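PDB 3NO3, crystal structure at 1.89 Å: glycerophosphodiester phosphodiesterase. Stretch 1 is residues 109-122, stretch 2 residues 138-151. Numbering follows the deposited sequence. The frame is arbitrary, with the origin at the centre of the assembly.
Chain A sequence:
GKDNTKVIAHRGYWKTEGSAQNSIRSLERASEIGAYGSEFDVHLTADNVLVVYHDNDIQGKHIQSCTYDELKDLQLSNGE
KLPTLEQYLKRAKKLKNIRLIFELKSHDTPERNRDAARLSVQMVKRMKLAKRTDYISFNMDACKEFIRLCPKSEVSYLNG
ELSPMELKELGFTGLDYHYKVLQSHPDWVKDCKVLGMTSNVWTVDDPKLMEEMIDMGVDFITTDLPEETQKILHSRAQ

Stretch 1 109-122: TPERNRDAARLSVQ
Stretch 2 (138-151) FNMDACKEFIRLCP

Two helices, 110-122 and 140-149, pack with their N-to-C directions 41° apart (signed crossing angle -41°) and axes 7.9 Å apart at closest approach, burying 649 Å² in total. CA atoms of Asn113 and Ala142 lie 5.0 Å apart, those of Pro110 and Asp141 5.5 Å. Each helix is capped: Thr109 OG1 (chi1 p) accepts from Arg112 N at 2.8 Å, and Asn139 OD1 (chi1 t) from Ala142 N at 2.9 Å. Buried Asn113 (chi1 -76°, chi2 -74°) donates from ND2 to Thr109 O at 2.8 Å; its CG lies 3.2 Å from Asn139 OD1.

An apolar cluster packs toward the C-terminal part of the contact. Ala117 CB, compact enough to sit over the Phe146 ring (chi1 -75°, chi2 -57°), is 3.9 Å from its centroid. Val121 CG2 (chi1 t) lies at the ring edge, 3.6 Å from Phe146 CD1 and 4.0 Å from Leu149 CD1 (m, t); Val121 CG1 is 3.7 Å from Cys150 SG.

No direct hydrogen bond crosses the interface. Arg114 NH1 (m, t, chi3 -96°) forms a long salt bridge to Asp141 OD1 (m), 3.6 Å, and a water links Arg114 NH1 to Asp141 O. Glu145 (t, p) packs CG 3.7 Å from Arg114 O, while its carboxylate binds Arg148 (NH2 to Glu145 OE2, 2.6 Å) and, through water, Arg118 NH1 (t, t, p).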

# COMPACT_ATOMS: atom_id res chain seq x y z
N THR A 109 15.33 -12.13 -6.22
CA THR A 109 16.67 -11.58 -6.31
C THR A 109 16.59 -10.09 -6.41
O THR A 109 15.50 -9.57 -6.77
CB THR A 109 17.43 -12.01 -7.60
OG1 THR A 109 16.77 -11.46 -8.75
CG2 THR A 109 17.58 -13.53 -7.73
N PRO A 110 17.73 -9.37 -6.19
CA PRO A 110 17.68 -7.92 -6.44
C PRO A 110 17.28 -7.57 -7.90
O PRO A 110 16.41 -6.71 -8.10
CB PRO A 110 19.10 -7.49 -6.14
CG PRO A 110 19.47 -8.43 -4.99
CD PRO A 110 18.98 -9.73 -5.49
N GLU A 111 17.89 -8.26 -8.87
CA GLU A 111 17.53 -8.05 -10.29
C GLU A 111 16.05 -8.30 -10.61
O GLU A 111 15.44 -7.49 -11.32
CB GLU A 111 18.47 -8.81 -11.21
CG GLU A 111 19.85 -8.18 -11.21
CD GLU A 111 20.90 -8.86 -12.10
OE1 GLU A 111 21.01 -10.11 -12.21
OE2 GLU A 111 21.67 -8.08 -12.68
N ARG A 112 15.44 -9.32 -10.02
CA ARG A 112 14.00 -9.58 -10.23
C ARG A 112 13.12 -8.53 -9.60
O ARG A 112 12.09 -8.11 -10.21
CB ARG A 112 13.61 -10.99 -9.77
CG ARG A 112 12.25 -11.47 -10.18
CD ARG A 112 12.05 -11.48 -11.70
NE ARG A 112 10.82 -12.17 -12.04
CZ ARG A 112 10.34 -12.23 -13.27
NH1 ARG A 112 11.02 -11.70 -14.29
NH2 ARG A 112 9.22 -12.88 -13.48
N ASN A 113 13.50 -8.05 -8.41
CA ASN A 113 12.82 -6.90 -7.82
C ASN A 113 12.88 -5.68 -8.69
O ASN A 113 11.85 -4.99 -8.83
CB ASN A 113 13.33 -6.59 -6.42
CG ASN A 113 12.79 -7.56 -5.40
OD1 ASN A 113 11.62 -7.46 -5.06
ND2 ASN A 113 13.60 -8.52 -4.94
N ARG A 114 14.04 -5.42 -9.32
CA ARG A 114 14.14 -4.30 -10.27
C ARG A 114 13.25 -4.44 -11.47
O ARG A 114 12.59 -3.46 -11.90
CB ARG A 114 15.56 -4.07 -10.73
CG ARG A 114 16.40 -3.51 -9.61
CD ARG A 114 17.76 -2.96 -10.10
NE ARG A 114 18.80 -3.97 -9.95
CZ ARG A 114 19.50 -4.24 -8.83
NH1 ARG A 114 19.31 -3.58 -7.67
NH2 ARG A 114 20.40 -5.21 -8.87
N ASP A 115 13.23 -5.65 -12.03
CA ASP A 115 12.34 -5.95 -13.14
C ASP A 115 10.85 -5.78 -12.78
O ASP A 115 10.13 -5.16 -13.56
CB ASP A 115 12.57 -7.33 -13.71
CG ASP A 115 13.94 -7.48 -14.38
OD1 ASP A 115 14.54 -6.52 -14.90
OD2 ASP A 115 14.42 -8.61 -14.38
N ALA A 116 10.44 -6.22 -11.60
CA ALA A 116 9.05 -6.08 -11.17
C ALA A 116 8.69 -4.60 -10.96
O ALA A 116 7.59 -4.14 -11.35
CB ALA A 116 8.80 -6.92 -9.90
N ALA A 117 9.64 -3.82 -10.43
CA ALA A 117 9.43 -2.39 -10.25
C ALA A 117 9.36 -1.63 -11.60
O ALA A 117 8.48 -0.81 -11.78
CB ALA A 117 10.49 -1.80 -9.34
N ARG A 118 10.26 -1.93 -12.51
CA ARG A 118 10.19 -1.35 -13.86
C ARG A 118 8.85 -1.65 -14.53
O ARG A 118 8.20 -0.74 -15.06
CB ARG A 118 11.35 -1.86 -14.73
CG ARG A 118 11.41 -1.16 -16.11
CD ARG A 118 12.42 -1.72 -17.10
NE ARG A 118 12.14 -3.13 -17.38
CZ ARG A 118 12.77 -4.18 -16.83
NH1 ARG A 118 13.77 -4.05 -15.93
NH2 ARG A 118 12.38 -5.41 -17.19
N LEU A 119 8.42 -2.92 -14.50
CA LEU A 119 7.17 -3.29 -15.18
C LEU A 119 5.95 -2.65 -14.50
O LEU A 119 4.95 -2.35 -15.15
CB LEU A 119 7.01 -4.80 -15.33
CG LEU A 119 7.97 -5.51 -16.29
CD1 LEU A 119 7.88 -7.05 -16.11
CD2 LEU A 119 7.74 -5.19 -17.72
N SER A 120 6.03 -2.49 -13.17
CA SER A 120 4.99 -1.81 -12.40
C SER A 120 4.86 -0.35 -12.83
O SER A 120 3.76 0.10 -13.16
CB SER A 120 5.28 -1.85 -10.89
OG SER A 120 5.14 -3.15 -10.36
N VAL A 121 5.99 0.34 -12.94
CA VAL A 121 5.99 1.73 -13.36
C VAL A 121 5.46 1.90 -14.79
O VAL A 121 4.64 2.79 -15.03
CB VAL A 121 7.43 2.34 -13.27
CG1 VAL A 121 7.54 3.71 -14.04
CG2 VAL A 121 7.80 2.44 -11.76
N GLN A 122 5.82 0.98 -15.68
CA GLN A 122 5.32 0.97 -17.06
C GLN A 122 3.80 0.77 -17.15
O GLN A 122 3.12 1.47 -17.92
CB GLN A 122 6.08 -0.09 -17.88
CG GLN A 122 7.54 0.35 -18.16
CD GLN A 122 8.38 -0.68 -18.84
OE1 GLN A 122 7.97 -1.82 -19.03
NE2 GLN A 122 9.59 -0.28 -19.24
N PHE A 138 8.55 -3.81 1.25
CA PHE A 138 9.58 -4.32 2.16
C PHE A 138 10.94 -4.45 1.54
O PHE A 138 11.92 -4.58 2.28
CB PHE A 138 9.20 -5.71 2.70
CG PHE A 138 8.07 -5.67 3.72
CD1 PHE A 138 8.34 -5.46 5.06
CD2 PHE A 138 6.75 -5.82 3.34
CE1 PHE A 138 7.30 -5.39 6.00
CE2 PHE A 138 5.72 -5.78 4.28
CZ PHE A 138 6.00 -5.56 5.60
N ASN A 139 11.01 -4.53 0.20
CA ASN A 139 12.24 -4.82 -0.49
C ASN A 139 12.99 -3.58 -0.88
O ASN A 139 12.47 -2.74 -1.64
CB ASN A 139 11.95 -5.64 -1.77
CG ASN A 139 13.23 -6.17 -2.38
OD1 ASN A 139 13.86 -5.50 -3.21
ND2 ASN A 139 13.65 -7.37 -1.94
N MSE A 140 14.23 -3.49 -0.45
CA MSE A 140 15.02 -2.29 -0.70
C MSE A 140 15.40 -2.11 -2.16
O MSE A 140 15.42 -0.99 -2.64
CB MSE A 140 16.29 -2.31 0.16
CG MSE A 140 17.19 -1.08 0.01
SE MSE A 140 16.31 0.65 0.23
CE MSE A 140 16.20 0.58 2.15
N ASP A 141 15.67 -3.22 -2.86
CA ASP A 141 15.99 -3.15 -4.31
C ASP A 141 14.80 -2.64 -5.12
O ASP A 141 14.98 -1.80 -6.02
CB ASP A 141 16.54 -4.50 -4.82
CG ASP A 141 17.78 -4.95 -4.04
OD1 ASP A 141 18.79 -4.25 -4.16
OD2 ASP A 141 17.72 -5.95 -3.30
N ALA A 142 13.58 -3.07 -4.76
CA ALA A 142 12.37 -2.55 -5.39
C ALA A 142 12.21 -1.04 -5.15
O ALA A 142 11.96 -0.31 -6.08
CB ALA A 142 11.11 -3.29 -4.89
N CYS A 143 12.30 -0.62 -3.90
CA CYS A 143 12.18 0.80 -3.51
C CYS A 143 13.20 1.67 -4.26
O CYS A 143 12.84 2.69 -4.78
CB CYS A 143 12.41 0.96 -2.02
SG CYS A 143 11.11 0.24 -0.94
N LYS A 144 14.45 1.23 -4.32
CA LYS A 144 15.49 2.03 -4.99
C LYS A 144 15.19 2.21 -6.49
O LYS A 144 15.38 3.31 -7.05
CB LYS A 144 16.88 1.40 -4.78
CG LYS A 144 17.51 1.62 -3.38
CD LYS A 144 18.84 0.81 -3.28
CE LYS A 144 19.68 1.23 -2.14
NZ LYS A 144 20.88 0.32 -2.08
N GLU A 145 14.67 1.16 -7.12
CA GLU A 145 14.27 1.25 -8.53
C GLU A 145 13.07 2.15 -8.73
O GLU A 145 13.05 2.93 -9.67
CB GLU A 145 14.02 -0.15 -9.10
CG GLU A 145 13.88 -0.21 -10.63
CD GLU A 145 15.13 0.21 -11.41
OE1 GLU A 145 16.18 0.58 -10.84
OE2 GLU A 145 15.05 0.19 -12.66
N PHE A 146 12.07 2.10 -7.85
CA PHE A 146 10.97 3.08 -7.94
C PHE A 146 11.45 4.55 -7.78
O PHE A 146 11.09 5.44 -8.55
CB PHE A 146 9.90 2.81 -6.87
CG PHE A 146 9.00 1.63 -7.16
CD1 PHE A 146 8.26 1.55 -8.34
CD2 PHE A 146 8.81 0.66 -6.19
CE1 PHE A 146 7.39 0.47 -8.58
CE2 PHE A 146 7.98 -0.45 -6.43
CZ PHE A 146 7.26 -0.52 -7.63
N ILE A 147 12.34 4.76 -6.83
CA ILE A 147 12.93 6.09 -6.62
C ILE A 147 13.68 6.57 -7.89
O ILE A 147 13.50 7.71 -8.34
CB ILE A 147 13.85 6.08 -5.35
CG1 ILE A 147 12.99 5.93 -4.07
CG2 ILE A 147 14.72 7.37 -5.26
CD1 ILE A 147 13.80 5.43 -2.85
N ARG A 148 14.49 5.68 -8.47
CA ARG A 148 15.29 5.99 -9.66
C ARG A 148 14.40 6.28 -10.88
O ARG A 148 14.63 7.24 -11.59
CB ARG A 148 16.23 4.82 -10.01
CG ARG A 148 17.20 5.11 -11.15
CD ARG A 148 18.01 3.86 -11.53
NE ARG A 148 17.24 2.88 -12.30
CZ ARG A 148 16.94 2.97 -13.60
NH1 ARG A 148 17.29 4.03 -14.34
NH2 ARG A 148 16.25 1.98 -14.20
N LEU A 149 13.40 5.45 -11.09
CA LEU A 149 12.51 5.58 -12.23
C LEU A 149 11.52 6.74 -12.09
O LEU A 149 11.18 7.36 -13.09
CB LEU A 149 11.69 4.30 -12.44
CG LEU A 149 12.48 3.11 -12.97
CD1 LEU A 149 11.62 1.93 -12.96
CD2 LEU A 149 12.99 3.37 -14.43
N CYS A 150 11.08 7.01 -10.85
CA CYS A 150 10.05 7.99 -10.57
C CYS A 150 10.50 8.95 -9.47
O CYS A 150 9.95 8.92 -8.34
CB CYS A 150 8.76 7.31 -10.17
SG CYS A 150 8.11 6.25 -11.45
N PRO A 151 11.46 9.82 -9.79
CA PRO A 151 11.91 10.74 -8.76
C PRO A 151 10.89 11.70 -8.16
O PRO A 151 11.20 12.22 -7.10
CB PRO A 151 13.06 11.53 -9.43
CG PRO A 151 12.88 11.31 -10.88
CD PRO A 151 12.08 10.08 -11.11
O HOH W 1 17.40 -1.40 -7.15
O HOH W 2 14.97 -1.85 -14.56